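Local structure of DUF1818 domain-containing protein (Prochlorococcus marinus, 2IT9) at residues A77-N80 with G85-L88. The protein is of unknown function but may bind DNA. Sequence-based numbering, arbitrary orientation.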
loop_
_atom_site.group_PDB
_atom_site.type_symbol
_atom_site.label_atom_id
_atom_site.label_comp_id
_atom_site.label_asym_id
_atom_site.label_seq_id
_atom_site.Cartn_x
_atom_site.Cartn_y
_atom_site.Cartn_z
ATOM N N ALA A 77 -7.183 5.281 12.362
ATOM C CA ALA A 77 -5.755 5.382 12.472
ATOM C C ALA A 77 -5.257 4.906 13.808
ATOM O O ALA A 77 -5.858 5.226 14.803
ATOM C CB ALA A 77 -5.353 6.841 12.269
ATOM N N ILE A 78 -4.142 4.183 13.804
ATOM C CA ILE A 78 -3.565 3.624 15.027
ATOM C C ILE A 78 -2.126 4.044 15.135
ATOM O O ILE A 78 -1.283 3.693 14.275
ATOM C CB ILE A 78 -3.698 2.093 15.041
ATOM C CG1 ILE A 78 -5.184 1.669 14.863
ATOM C CG2 ILE A 78 -3.135 1.507 16.338
ATOM C CD1 ILE A 78 -5.321 0.313 14.319
ATOM N N LEU A 79 -1.834 4.789 16.190
ATOM C CA LEU A 79 -0.504 5.256 16.464
ATOM C C LEU A 79 0.038 4.408 17.606
ATOM O O LEU A 79 -0.633 4.223 18.637
ATOM C CB LEU A 79 -0.530 6.731 16.871
ATOM C CG LEU A 79 0.785 7.373 17.291
ATOM C CD1 LEU A 79 0.723 8.883 17.082
ATOM C CD2 LEU A 79 1.189 7.020 18.713
ATOM N N ASN A 80 1.231 3.890 17.419
ATOM C CA ASN A 80 1.957 3.129 18.444
ATOM C C ASN A 80 3.327 3.781 18.652
ATOM O O ASN A 80 4.083 3.993 17.689
ATOM C CB ASN A 80 2.178 1.687 18.017
ATOM C CG ASN A 80 1.027 0.788 18.384
ATOM O OD1 ASN A 80 0.907 0.357 19.535
ATOM N ND2 ASN A 80 0.211 0.443 17.396
ATOM N N GLY A 85 9.822 7.665 19.375
ATOM C CA GLY A 85 9.178 7.764 18.091
ATOM C C GLY A 85 7.873 7.001 18.032
ATOM O O GLY A 85 7.420 6.387 19.019
ATOM N N TRP A 86 7.261 7.059 16.862
ATOM C CA TRP A 86 5.992 6.400 16.649
ATOM C C TRP A 86 5.730 5.936 15.239
ATOM O O TRP A 86 6.188 6.554 14.304
ATOM C CB TRP A 86 4.847 7.317 17.068
ATOM C CG TRP A 86 4.877 8.666 16.358
ATOM C CD1 TRP A 86 5.709 9.718 16.636
ATOM C CD2 TRP A 86 4.021 9.113 15.298
ATOM N NE1 TRP A 86 5.472 10.756 15.771
ATOM C CE2 TRP A 86 4.416 10.429 14.969
ATOM C CE3 TRP A 86 2.987 8.522 14.573
ATOM C CZ2 TRP A 86 3.802 11.166 13.969
ATOM C CZ3 TRP A 86 2.372 9.257 13.577
ATOM C CH2 TRP A 86 2.781 10.575 13.287
ATOM N N ASN A 87 4.937 4.861 15.102
ATOM C CA ASN A 87 4.538 4.366 13.787
ATOM C C ASN A 87 3.039 4.605 13.642
ATOM O O ASN A 87 2.326 4.948 14.612
ATOM C CB ASN A 87 4.914 2.892 13.554
ATOM C CG ASN A 87 4.282 1.960 14.553
ATOM O OD1 ASN A 87 3.132 2.117 14.919
ATOM N ND2 ASN A 87 5.044 0.980 14.994
ATOM N N LEU A 88 2.546 4.437 12.417
ATOM C CA LEU A 88 1.163 4.739 12.111
ATOM C C LEU A 88 0.570 3.762 11.122
ATOM O O LEU A 88 1.123 3.572 10.024
ATOM C CB LEU A 88 1.042 6.159 11.532
ATOM C CG LEU A 88 -0.392 6.660 11.233
ATOM C CD1 LEU A 88 -1.142 6.867 12.507
ATOM C CD2 LEU A 88 -0.313 7.930 10.443
HETATM O O HOH W 1 0.538 1.642 14.768
#
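Leu79 crosses the Trp86 side chain at about a right angle, its CD1 approaching the ring obliquely, offset toward the rim and 3.4 Å from CE3. With CG anti to the backbone N (chi1 176°), CG and CD1 are carried to the broad apolar indole, while CD2 rests against Trp86 CB. Trp86 also meets Tyr53, and NE1, the side chain's one polar atom, hydrogen-bonds Asn112 OD1. Leu88 suits the same buried face: its CD1 packs against Ala77 CB at 4.2 Å, the small Ala77 side chain touching Val45 and Leu49 of helix 36-56. Replacing Leu79 by an alanine would remove CG and both methyls and would probably open a gap beside Trp86 CE3, giving the indole more freedom to turn.

On the other face Asn80 and Asn87 lie side by side, amide planes 64° apart, without a bond between their side chains. Asparagine suits these partly exposed places because its amide both donates and accepts: a water accepts from Asn80 ND2 and donates to Asn87 OD1 (2.6 Å) and Ile78 O, while Thr67 holds Asn80 OD1. Reciprocal backbone bonds, Asn87 N to Asn80 O (2.9 Å) and Asn80 N to Asn87 O (3.2 Å), make the hydrogen-bonded pair of an antiparallel beta hairpin central to a four-stranded sheet backed by helix 36-56, consistent with a PC4-like fold.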